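Local coordinates for protein prophage lambdalm01, antigen B (Listeria monocytogenes, PDB 4ACV) that probably acts as a phage tail terminator, assembling as a hexamer that caps the growing tail tube and fixes its length, at residues 83-88 / 117-122; 76-81 / 113-118. All coordinates share one frame; numbering follows the deposited sequence.

Contact 1 of 2, residues 83-88 / 117-122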
# COMPACT_ATOMS: atom_id res chain seq x y z
N MET B 83 1.74 26.45 18.59
CA MET B 83 1.14 27.49 19.43
C MET B 83 -0.26 27.83 18.93
O MET B 83 -1.01 28.52 19.61
CB MET B 83 2.01 28.75 19.45
CG MET B 83 3.09 28.78 20.53
SD MET B 83 4.10 30.29 20.52
CE MET B 83 2.86 31.57 20.30
N GLY B 84 -0.61 27.36 17.74
CA GLY B 84 -1.94 27.57 17.22
C GLY B 84 -2.05 28.71 16.24
O GLY B 84 -1.10 29.44 16.00
N PHE B 85 -3.24 28.85 15.67
CA PHE B 85 -3.55 29.89 14.70
C PHE B 85 -5.04 30.16 14.80
O PHE B 85 -5.81 29.26 15.10
CB PHE B 85 -3.16 29.42 13.29
CG PHE B 85 -3.45 27.96 13.02
CD1 PHE B 85 -2.52 26.98 13.35
CD2 PHE B 85 -4.66 27.57 12.45
CE1 PHE B 85 -2.77 25.63 13.10
CE2 PHE B 85 -4.93 26.23 12.21
CZ PHE B 85 -3.98 25.26 12.53
N ILE B 86 -5.44 31.41 14.57
CA ILE B 86 -6.85 31.78 14.70
C ILE B 86 -7.69 31.28 13.52
O ILE B 86 -7.21 31.23 12.39
CB ILE B 86 -7.06 33.31 14.88
CG1 ILE B 86 -6.37 34.10 13.76
CG2 ILE B 86 -6.55 33.77 16.25
CD1 ILE B 86 -7.13 34.15 12.45
N LEU B 87 -8.92 30.90 13.81
CA LEU B 87 -9.86 30.41 12.80
C LEU B 87 -11.14 31.25 12.84
O LEU B 87 -11.40 31.94 13.83
CB LEU B 87 -10.21 28.95 13.07
CG LEU B 87 -9.07 27.95 12.92
CD1 LEU B 87 -9.47 26.57 13.45
CD2 LEU B 87 -8.60 27.87 11.47
N PRO B 88 -11.94 31.19 11.77
CA PRO B 88 -13.21 31.92 11.71
C PRO B 88 -14.13 31.56 12.86
O PRO B 88 -14.09 30.43 13.35
CB PRO B 88 -13.82 31.45 10.38
CG PRO B 88 -12.64 31.03 9.56
CD PRO B 88 -11.67 30.45 10.53
N PHE B 117 2.12 17.60 10.16
CA PHE B 117 1.17 17.92 11.22
C PHE B 117 -0.21 17.36 10.97
O PHE B 117 -0.64 17.14 9.82
CB PHE B 117 1.04 19.44 11.36
CG PHE B 117 2.27 20.11 11.90
CD1 PHE B 117 2.50 20.16 13.28
CD2 PHE B 117 3.19 20.70 11.05
CE1 PHE B 117 3.63 20.79 13.79
CE2 PHE B 117 4.32 21.33 11.55
CZ PHE B 117 4.54 21.37 12.92
N GLU B 118 -0.92 17.15 12.06
CA GLU B 118 -2.34 16.87 12.02
C GLU B 118 -3.00 17.83 12.98
O GLU B 118 -2.63 17.89 14.15
CB GLU B 118 -2.64 15.45 12.47
CG GLU B 118 -4.12 15.17 12.60
CD GLU B 118 -4.40 13.75 13.02
OE1 GLU B 118 -4.46 13.50 14.24
OE2 GLU B 118 -4.56 12.90 12.13
N VAL B 119 -3.97 18.59 12.49
CA VAL B 119 -4.72 19.46 13.37
C VAL B 119 -6.17 19.03 13.46
O VAL B 119 -6.77 18.63 12.46
CB VAL B 119 -4.67 20.94 12.93
CG1 VAL B 119 -3.23 21.44 12.98
CG2 VAL B 119 -5.28 21.11 11.56
N SER B 120 -6.72 19.11 14.67
CA SER B 120 -8.13 18.86 14.93
C SER B 120 -8.86 20.17 15.10
O SER B 120 -8.46 21.03 15.90
CB SER B 120 -8.32 18.00 16.18
OG SER B 120 -7.92 16.67 15.95
N ILE B 121 -9.93 20.32 14.34
CA ILE B 121 -10.76 21.51 14.38
C ILE B 121 -12.21 21.13 14.72
O ILE B 121 -12.78 20.19 14.16
CB ILE B 121 -10.67 22.28 13.06
CG1 ILE B 121 -9.22 22.70 12.82
CG2 ILE B 121 -11.63 23.47 13.05
CD1 ILE B 121 -9.00 23.51 11.58
N CYS B 122 -12.80 21.86 15.65
CA CYS B 122 -14.14 21.54 16.11
C CYS B 122 -15.13 22.63 15.75
O CYS B 122 -14.76 23.80 15.66
CB CYS B 122 -14.14 21.30 17.63
SG CYS B 122 -15.74 20.83 18.31

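Contact 2 of 2, residues 76-81 / 113-118. Unlike the reference sequence in segment 76-81: Met76 (reference Lys).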
# COMPACT_ATOMS: atom_id res chain seq x y z
N MET B 76 11.64 27.29 14.80
CA MET B 76 10.81 28.49 14.87
C MET B 76 9.45 28.16 14.26
O MET B 76 8.41 28.33 14.90
CB MET B 76 11.48 29.66 14.14
CG MET B 76 10.63 30.94 14.04
SD MET B 76 11.63 32.42 13.77
CE MET B 76 10.50 33.56 12.98
N ILE B 77 9.47 27.65 13.04
CA ILE B 77 8.24 27.31 12.35
C ILE B 77 7.45 26.31 13.16
O ILE B 77 6.25 26.48 13.41
CB ILE B 77 8.54 26.74 10.96
CG1 ILE B 77 9.13 27.84 10.06
CG2 ILE B 77 7.28 26.13 10.35
CD1 ILE B 77 9.71 27.36 8.74
N ASP B 78 8.14 25.26 13.59
CA ASP B 78 7.52 24.15 14.29
C ASP B 78 6.81 24.63 15.56
O ASP B 78 5.70 24.19 15.86
CB ASP B 78 8.60 23.15 14.67
CG ASP B 78 8.03 21.83 15.12
OD1 ASP B 78 7.74 20.99 14.26
OD2 ASP B 78 7.89 21.63 16.35
N THR B 79 7.45 25.54 16.29
CA THR B 79 6.90 26.02 17.55
C THR B 79 5.71 26.95 17.35
O THR B 79 4.74 26.90 18.10
CB THR B 79 7.99 26.72 18.38
OG1 THR B 79 9.04 25.79 18.67
CG2 THR B 79 7.40 27.28 19.67
N LEU B 80 5.78 27.82 16.34
CA LEU B 80 4.67 28.70 16.04
C LEU B 80 3.41 27.91 15.68
O LEU B 80 2.33 28.19 16.20
CB LEU B 80 5.03 29.68 14.93
CG LEU B 80 6.04 30.74 15.39
CD1 LEU B 80 6.55 31.60 14.23
CD2 LEU B 80 5.45 31.60 16.51
N ILE B 81 3.56 26.92 14.81
CA ILE B 81 2.43 26.11 14.39
C ILE B 81 1.77 25.39 15.58
O ILE B 81 0.54 25.36 15.70
CB ILE B 81 2.84 25.10 13.30
CG1 ILE B 81 3.28 25.82 12.02
CG2 ILE B 81 1.71 24.16 12.99
CD1 ILE B 81 3.95 24.91 11.01
N ALA B 113 13.93 19.93 4.68
CA ALA B 113 13.29 19.52 5.92
C ALA B 113 11.77 19.48 5.78
O ALA B 113 11.15 20.42 5.31
CB ALA B 113 13.69 20.43 7.07
N LYS B 114 11.20 18.36 6.19
CA LYS B 114 9.79 18.13 6.05
C LYS B 114 9.18 17.75 7.40
O LYS B 114 9.60 16.78 8.02
CB LYS B 114 9.55 17.02 5.03
CG LYS B 114 8.11 16.69 4.83
CD LYS B 114 7.95 15.53 3.87
CE LYS B 114 6.49 15.12 3.79
NZ LYS B 114 6.28 14.04 2.81
N THR B 115 8.20 18.52 7.83
CA THR B 115 7.54 18.30 9.12
C THR B 115 6.04 18.14 8.92
O THR B 115 5.38 19.02 8.37
CB THR B 115 7.78 19.49 10.06
OG1 THR B 115 9.19 19.67 10.26
CG2 THR B 115 7.07 19.27 11.40
N SER B 116 5.50 17.02 9.37
CA SER B 116 4.09 16.72 9.14
C SER B 116 3.23 16.90 10.38
O SER B 116 3.55 16.42 11.47
CB SER B 116 3.92 15.31 8.56
OG SER B 116 4.48 15.25 7.26
N PHE B 117 2.12 17.60 10.16
CA PHE B 117 1.17 17.92 11.22
C PHE B 117 -0.21 17.36 10.97
O PHE B 117 -0.64 17.14 9.82
CB PHE B 117 1.04 19.44 11.36
CG PHE B 117 2.27 20.11 11.90
CD1 PHE B 117 2.50 20.16 13.28
CD2 PHE B 117 3.19 20.70 11.05
CE1 PHE B 117 3.63 20.79 13.79
CE2 PHE B 117 4.32 21.33 11.55
CZ PHE B 117 4.54 21.37 12.92
N GLU B 118 -0.92 17.15 12.06
CA GLU B 118 -2.34 16.87 12.02
C GLU B 118 -3.00 17.83 12.98
O GLU B 118 -2.63 17.89 14.15
CB GLU B 118 -2.64 15.45 12.47
CG GLU B 118 -4.12 15.17 12.60
CD GLU B 118 -4.40 13.75 13.02
OE1 GLU B 118 -4.46 13.50 14.24
OE2 GLU B 118 -4.56 12.90 12.13
O HOH W 1 9.87 20.20 12.94

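Contact 1 of 2, residues 83-88 / 117-122
Leu87 and Ile121 mark the nearest approach of the two backbones, with Leu87 CA 9.1 Å from Ile121 CA; at this separation the irregular segment 83-88 and strand segment 117-122 share no hydrogen bond and meet through side chains alone. Gly84, with a positive phi of 99°, ends the helical conformation, and the chain then runs on in extended form alongside the end of strand 110-122. Leu87 and Ile121 reach toward each other tip to tip. Leu87 CD1 lies 3.6 Å from Ile121 CD1 and is almost as near to Ile121 CG2, at 3.8 Å, so a single leucine methyl rests against both branches of the isoleucine. Phe85 meets Val119 differently: the ring comes edge-on, and its far corner CZ is 3.9 Å from Val119 CG1, which lies in the ring plane. With chi1 at 39°, CG of Phe85 sits between the backbone N and the carbonyl carbon, turning the ring inward although CB does not face the strand. Val119 and Ile121 are two apart on the strand and therefore share its inner side. Helix 6-19 borders this cluster: Ala12 touches both Phe85 and Leu87, and Val9 touches Ile121. Leu93 of strand 92-99 packs on Phe85, while Tyr58 of strand 55-66 touches Val119 and Ile121, so the loop after helix 71-82 packs on the sheet with helix 6-19 alongside both.

Contact 2 of 2, residues 76-81 / 113-118
Phe117 is the centre of this contact, meeting both Ile81 and Asp78 of a helix segment that runs nearly parallel to the strand segment, with the axes 10.6 Å apart at closest approach. Ile81 covers one face of the ring. Its CG2 makes a CH-pi contact 3.9 Å from the ring centroid of Phe117 and only 7° off the normal, so that the methyl stands over the middle of the ring. The other branch carries Ile81 CD1 to 3.6 Å from Phe117 CE2. One helical turn earlier, Asp78 extends its carboxylate toward the end of the ring: CG is anti to the backbone N (chi1 -167°), and OD1 arrives obliquely, 3.5 Å from Phe117 CZ, with the carboxylate and ring planes 38° apart. The same Asp78 OD1 lies 3.4 Å from Thr115 CG2. A water links the two residues by donating to Asp78 OD1 at 2.6 Å and bonding Thr115 OG1 at 2.8 Å. Asp78 OD2 has weak hydrogen bonds to Gln82 and to His98, whose ring also meets Phe117. Another chain packs on Asp78 and Thr115, placing the polar end near a subunit interface. The buried carboxylate thus has apolar carbons close to OD1, and the water and the two weak hydrogen bonds probably offset part of the cost of burying its charge.

Overall arrangement
Both contacts are buried and both end on strand 110-122, whose inner side receives helix 71-82 in contact 2 and the loop that follows it in contact 1; their centres are about 13 Å apart. Contact 2 lies deeper: its centre is about 6 Å from the centre of the chain, that of contact 1 about 10 Å. Chemistry changes along the strand: 83-88 / 117-122 is wholly aliphatic and aromatic, with no other chain of the assembly touching its segments, whereas 76-81 / 113-118 joins ring packing to a water-bridged carboxylate beside a neighbouring subunit. Glu118, shared by both ranges, instead forms salt bridges with Lys57, Arg59 and Arg97.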